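Side-chain contacts in interleukin-2 receptor subunit beta (Mus musculus, PDB 6DG5), which serves, as the extracellular part of a type I cytokine receptor, to bind interleukin-2 and probably helps pass interleukin-2 and interleukin-15 signals into the cell: residues H100-D103 against N104-L107; H151-E154 against D155-V158; Y135-P138 against Y139-F142. All coordinates share one frame; numbering follows the deposited sequence.

Interaction 1. Residues H100-D103 against N104-L107. With FUC (alpha-L-fucopyranose), chain E.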
# COMPACT_ATOMS: atom_id res chain seq x y z
N HIS B 100 1.54 21.13 -2.55
CA HIS B 100 1.27 19.76 -2.96
C HIS B 100 0.93 18.94 -1.73
O HIS B 100 1.80 18.74 -0.87
CB HIS B 100 2.48 19.17 -3.68
CG HIS B 100 2.81 19.86 -4.97
ND1 HIS B 100 3.63 20.96 -5.04
CD2 HIS B 100 2.40 19.62 -6.24
CE1 HIS B 100 3.73 21.36 -6.30
NE2 HIS B 100 2.99 20.56 -7.04
N PRO B 101 -0.31 18.46 -1.60
CA PRO B 101 -0.75 17.93 -0.30
C PRO B 101 -0.03 16.66 0.13
O PRO B 101 0.34 16.54 1.31
CB PRO B 101 -2.25 17.68 -0.52
CG PRO B 101 -2.62 18.52 -1.71
CD PRO B 101 -1.40 18.51 -2.58
N PHE B 102 0.18 15.71 -0.77
CA PHE B 102 0.80 14.45 -0.38
C PHE B 102 2.32 14.53 -0.30
O PHE B 102 2.96 13.51 -0.00
CB PHE B 102 0.37 13.34 -1.33
CG PHE B 102 -0.98 12.77 -1.00
CD1 PHE B 102 -2.14 13.42 -1.40
CD2 PHE B 102 -1.10 11.59 -0.29
CE1 PHE B 102 -3.38 12.90 -1.10
CE2 PHE B 102 -2.34 11.07 0.01
CZ PHE B 102 -3.48 11.72 -0.39
N ASP B 103 2.90 15.69 -0.56
CA ASP B 103 4.30 15.95 -0.26
C ASP B 103 4.49 16.66 1.07
O ASP B 103 5.63 16.87 1.50
CB ASP B 103 4.95 16.76 -1.38
CG ASP B 103 4.94 16.03 -2.71
OD1 ASP B 103 5.02 14.79 -2.71
OD2 ASP B 103 4.86 16.70 -3.76
N ASN B 104 3.39 17.04 1.74
CA ASN B 104 3.43 17.72 3.03
C ASN B 104 2.45 17.01 3.97
O ASN B 104 1.45 17.58 4.40
CB ASN B 104 3.08 19.21 2.88
CG ASN B 104 4.18 20.00 2.20
OD1 ASN B 104 4.50 19.78 1.03
ND2 ASN B 104 4.77 20.94 2.93
N LEU B 105 2.76 15.76 4.30
CA LEU B 105 1.89 14.93 5.11
C LEU B 105 2.34 14.95 6.57
O LEU B 105 3.52 14.73 6.87
CB LEU B 105 1.88 13.49 4.59
CG LEU B 105 1.05 13.23 3.33
CD1 LEU B 105 1.19 11.77 2.92
CD2 LEU B 105 -0.40 13.58 3.56
N ARG B 106 1.39 15.19 7.47
CA ARG B 106 1.63 15.11 8.91
C ARG B 106 0.38 14.50 9.54
O ARG B 106 -0.59 15.22 9.81
CB ARG B 106 1.95 16.47 9.51
CG ARG B 106 2.86 16.40 10.74
CD ARG B 106 2.21 17.02 11.96
NE ARG B 106 2.73 18.36 12.24
CZ ARG B 106 2.03 19.48 12.09
NH1 ARG B 106 2.58 20.66 12.37
NH2 ARG B 106 0.77 19.43 11.67
N LEU B 107 0.40 13.19 9.75
CA LEU B 107 -0.78 12.45 10.17
C LEU B 107 -1.19 12.83 11.59
O LEU B 107 -0.46 13.49 12.34
CB LEU B 107 -0.53 10.95 10.08
CG LEU B 107 -0.49 10.36 8.67
CD1 LEU B 107 0.36 9.10 8.61
CD2 LEU B 107 -1.91 10.06 8.21
C1 FUC E . -2.89 19.11 13.17
C2 FUC E . -2.56 17.95 12.20
C3 FUC E . -1.45 17.04 12.76
C4 FUC E . -1.28 17.19 14.29
C5 FUC E . -1.01 18.66 14.65
C6 FUC E . -1.35 19.01 16.09
O2 FUC E . -2.21 18.41 10.90
O3 FUC E . -1.76 15.68 12.47
O4 FUC E . -2.42 16.69 14.99
O5 FUC E . -1.73 19.60 13.81

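Interaction 2. Residues H151-E154 against D155-V158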
# COMPACT_ATOMS: atom_id res chain seq x y z
N HIS B 151 12.39 10.99 34.57
CA HIS B 151 13.42 11.29 33.59
C HIS B 151 12.84 12.10 32.44
O HIS B 151 11.66 12.46 32.42
CB HIS B 151 14.07 9.99 33.11
CG HIS B 151 14.80 9.24 34.17
ND1 HIS B 151 14.25 9.00 35.42
CD2 HIS B 151 16.02 8.65 34.18
CE1 HIS B 151 15.11 8.30 36.15
NE2 HIS B 151 16.19 8.08 35.42
N SER B 152 13.68 12.39 31.45
CA SER B 152 13.31 13.27 30.35
C SER B 152 12.92 12.48 29.11
O SER B 152 13.34 11.33 28.91
CB SER B 152 14.47 14.22 30.01
OG SER B 152 14.19 14.97 28.84
N TRP B 153 12.11 13.11 28.26
CA TRP B 153 11.73 12.49 26.99
C TRP B 153 12.87 12.50 25.99
O TRP B 153 12.94 11.63 25.12
CB TRP B 153 10.51 13.20 26.39
CG TRP B 153 9.20 12.79 27.02
CD1 TRP B 153 8.33 13.59 27.69
CD2 TRP B 153 8.63 11.48 27.02
NE1 TRP B 153 7.24 12.86 28.11
CE2 TRP B 153 7.40 11.56 27.71
CE3 TRP B 153 9.03 10.24 26.50
CZ2 TRP B 153 6.58 10.46 27.90
CZ3 TRP B 153 8.21 9.15 26.69
CH2 TRP B 153 6.99 9.26 27.38
N GLU B 154 13.78 13.48 26.09
CA GLU B 154 14.97 13.46 25.26
C GLU B 154 15.96 12.41 25.73
O GLU B 154 16.76 11.91 24.93
CB GLU B 154 15.63 14.85 25.25
CG GLU B 154 14.64 16.01 25.20
CD GLU B 154 13.77 16.00 23.96
OE1 GLU B 154 14.24 15.53 22.91
OE2 GLU B 154 12.62 16.48 24.04
N ASP B 155 15.92 12.06 27.02
CA ASP B 155 16.73 10.98 27.55
C ASP B 155 16.17 9.62 27.17
O ASP B 155 16.88 8.61 27.28
CB ASP B 155 16.83 11.12 29.07
CG ASP B 155 18.06 10.44 29.65
OD1 ASP B 155 18.81 9.80 28.89
OD2 ASP B 155 18.27 10.56 30.88
N ALA B 156 14.91 9.57 26.73
CA ALA B 156 14.22 8.31 26.51
C ALA B 156 14.78 7.57 25.29
O ALA B 156 15.44 8.14 24.42
CB ALA B 156 12.72 8.54 26.32
N SER B 157 14.51 6.27 25.25
CA SER B 157 14.95 5.39 24.17
C SER B 157 13.83 5.28 23.14
O SER B 157 12.71 4.87 23.47
CB SER B 157 15.32 4.02 24.72
OG SER B 157 16.17 3.32 23.82
N VAL B 158 14.14 5.63 21.90
CA VAL B 158 13.15 5.66 20.82
C VAL B 158 13.27 4.37 20.03
O VAL B 158 14.34 4.05 19.49
CB VAL B 158 13.35 6.88 19.91
CG1 VAL B 158 12.23 6.96 18.89
CG2 VAL B 158 13.41 8.15 20.75

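Interaction 3. Residues Y135-P138 against Y139-F142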
# COMPACT_ATOMS: atom_id res chain seq x y z
N TYR B 135 -4.76 5.81 0.51
CA TYR B 135 -3.64 6.06 -0.39
C TYR B 135 -2.31 5.71 0.26
O TYR B 135 -1.40 5.21 -0.41
CB TYR B 135 -3.64 7.53 -0.81
CG TYR B 135 -4.74 7.95 -1.75
CD1 TYR B 135 -5.18 7.09 -2.76
CD2 TYR B 135 -5.34 9.19 -1.65
CE1 TYR B 135 -6.19 7.48 -3.63
CE2 TYR B 135 -6.34 9.58 -2.51
CZ TYR B 135 -6.76 8.72 -3.50
OH TYR B 135 -7.77 9.11 -4.36
N ILE B 136 -2.18 5.95 1.57
CA ILE B 136 -0.93 5.78 2.28
C ILE B 136 -1.01 4.74 3.39
O ILE B 136 -0.01 4.50 4.06
CB ILE B 136 -0.42 7.12 2.85
CG1 ILE B 136 -1.44 7.68 3.85
CG2 ILE B 136 -0.16 8.11 1.74
CD1 ILE B 136 -0.87 8.72 4.78
N GLU B 137 -2.18 4.14 3.61
CA GLU B 137 -2.34 3.22 4.73
C GLU B 137 -1.36 2.05 4.72
O GLU B 137 -0.86 1.70 5.80
CB GLU B 137 -3.78 2.70 4.79
CG GLU B 137 -4.11 2.00 6.10
CD GLU B 137 -5.34 1.13 6.00
OE1 GLU B 137 -6.35 1.57 5.41
OE2 GLU B 137 -5.30 -0.01 6.50
N PRO B 138 -1.04 1.40 3.59
CA PRO B 138 -0.08 0.28 3.65
C PRO B 138 1.33 0.69 4.01
O PRO B 138 2.13 -0.17 4.40
CB PRO B 138 -0.14 -0.31 2.23
CG PRO B 138 -0.63 0.81 1.38
CD PRO B 138 -1.60 1.55 2.24
N TYR B 139 1.68 1.98 3.90
CA TYR B 139 3.03 2.46 4.17
C TYR B 139 3.18 3.01 5.59
O TYR B 139 4.08 3.82 5.83
CB TYR B 139 3.42 3.52 3.15
CG TYR B 139 3.55 2.99 1.74
CD1 TYR B 139 4.75 2.43 1.30
CD2 TYR B 139 2.49 3.05 0.85
CE1 TYR B 139 4.87 1.95 0.01
CE2 TYR B 139 2.61 2.57 -0.44
CZ TYR B 139 3.80 2.02 -0.85
OH TYR B 139 3.94 1.53 -2.13
N LEU B 140 2.33 2.58 6.52
CA LEU B 140 2.38 3.12 7.87
C LEU B 140 3.66 2.70 8.58
O LEU B 140 4.16 1.58 8.40
CB LEU B 140 1.16 2.67 8.67
CG LEU B 140 -0.15 3.39 8.35
CD1 LEU B 140 -1.31 2.75 9.10
CD2 LEU B 140 -0.04 4.86 8.69
N GLU B 141 4.18 3.60 9.41
CA GLU B 141 5.40 3.37 10.17
C GLU B 141 5.22 4.00 11.54
O GLU B 141 4.59 5.05 11.67
CB GLU B 141 6.62 3.98 9.46
CG GLU B 141 7.94 3.34 9.81
CD GLU B 141 9.06 3.78 8.88
OE1 GLU B 141 9.47 4.95 8.96
OE2 GLU B 141 9.51 2.95 8.06
N PHE B 142 5.78 3.36 12.57
CA PHE B 142 5.57 3.80 13.94
C PHE B 142 6.89 3.93 14.67
O PHE B 142 7.82 3.15 14.44
CB PHE B 142 4.65 2.84 14.69
CG PHE B 142 3.25 2.80 14.16
CD1 PHE B 142 2.31 3.73 14.59
CD2 PHE B 142 2.86 1.84 13.24
CE1 PHE B 142 1.02 3.70 14.11
CE2 PHE B 142 1.57 1.81 12.76
CZ PHE B 142 0.65 2.74 13.19

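Interaction 1. Residues H100-D103 against N104-L107
P101 and N104 are joined by the backbone bond that closes a short 3-10 turn: N104 N donates to P101 O at 3.1 Å, with an N-H...O angle of 156°. One step earlier D103 N reaches H100 O at 3.3 Å, so two successive i to i+3 bonds wind the chain once before it runs out extended. P101 suits the start of such a turn, because its ring fixes phi and the missing N-H costs no bond.

Beyond the turn L105 folds back on it. Its CD1 meets F102 CD2 at 3.9 Å, approaching the ring obliquely, while the other branch, CD2, lies 3.8 Å from P101 O; two methyls thus let one leucine cover both ring and turn. The amide of buried N104 is satisfied beyond the turn, ND2 bonding to A1 O and weakly to C10 O. Farther on, R106 bends along a glycan fucose, whose C5 lies over one guanidinium face and whose O2 sits in plane at the edge, 3.2 Å from NH2. The fucose O3 lies against two backbone carbonyls, 2.6 Å from L107 O and 2.9 Å from R106 O, and its one proton could go to either. The chain here also bonds to Y12 and T194, as befits the linker at the elbow between the two domains of a type I cytokine receptor.

Interaction 2. Residues H151-E154 against D155-V158
S152 and D155 meet in a loop of the fibronectin type III domain, where the chain leaves strand 140-148 and turns into strand 157-161. An ST turn begins it: with chi1 at 173°, S152 OG lies beside its own carbonyl carbon, on the side of the residues that follow, and accepts from E154 N at 3.2 Å, with an N-H...O angle of 143°. Serine suits this place because its hydroxyl sits one carbon from the backbone, close enough to accept from an N-H two residues on.

Two weak backbone bonds follow in overlapping turns. D155 N points to S152 O at 3.3 Å but is strongly bent, at 121°, and A156 N approaches W153 O, also at 3.3 Å. Together they reverse the chain without making a regular helix.

The apolar part is small. A156 CB comes obliquely to the W153 indole, 4.1 Å from CE3, and this small methyl fits beside the ring while also touching R147. The broad indole does more beyond the loop, making a cation-pi contact with R147 and lying against E180 and Q182 of strand 178-187. E154, by contrast, carries its carboxylate at the surface, a natural place for a charged residue. The charged atoms of D155 and H151 do not meet: D155 OD2 comes no nearer to H151 than 4.4 Å, at CD2, oblique to the ring.

Interaction 3. Residues Y135-P138 against Y139-F142
P138 and Y139 pack closely on the backbone turn that joins them to I136, whereas E137 touches L140 only lightly and sends its charged end away. In the tight part, Y139 N donates to I136 O at 3.0 Å, with an N-H...O angle of 146°. With CG beside the backbone N (chi1 -66°), the Y139 ring passes obliquely beside the proline, its CD2 3.9 Å from P138 CG, while I136 O lies at the ring edge. The Y139 hydroxyl bonds to an acidic side chain of another protein chain, and an aromatic side chain of the same partner packs on P138 and Y139. With an alanine in place of Y139, that acidic group is likely to lose its hydroxyl mate and P138 its aromatic neighbour.

The E137 side is looser. L140 N makes a long, weak bond to E137 O at 3.4 Å; L140 CD1 comes to 3.5 Å from E137 O, and the same CD1 just meets E137 CG at 4.2 Å. Partly exposed E137 reaches out extended, its carboxylate paired with R164 in a salt bridge. A branched apolar residue suits position 140, since L140 also packs on V185 of the adjacent strand. The Y135 hydroxyl, too, bonds to an acidic side chain of that other protein chain. A loop entering a fibronectin type III strand, with tyrosines bonded to a bound protein, is consistent with the ligand-binding elbow of type I cytokine receptors.

Overall arrangement
Followed from the N terminus, the contacts come in series, none nested in or crossing another. Interaction 1 lies in the linker after strand 91-99, which leads to strand 111-118 of the second domain. Interaction 3 shapes the loop before strand 140-148, and interaction 2 turns the chain out of that strand into 157-161, its neighbour in the same sheet. Interactions 1 and 3 meet directly: F102 and Y135 touch through their rings, and L107 CD2 packs on I136 CD1 at 3.8 Å, joining linker to second domain. Interaction 2 stands apart, its nearest atoms about 7 Å from interaction 3 and about 16 Å from interaction 1.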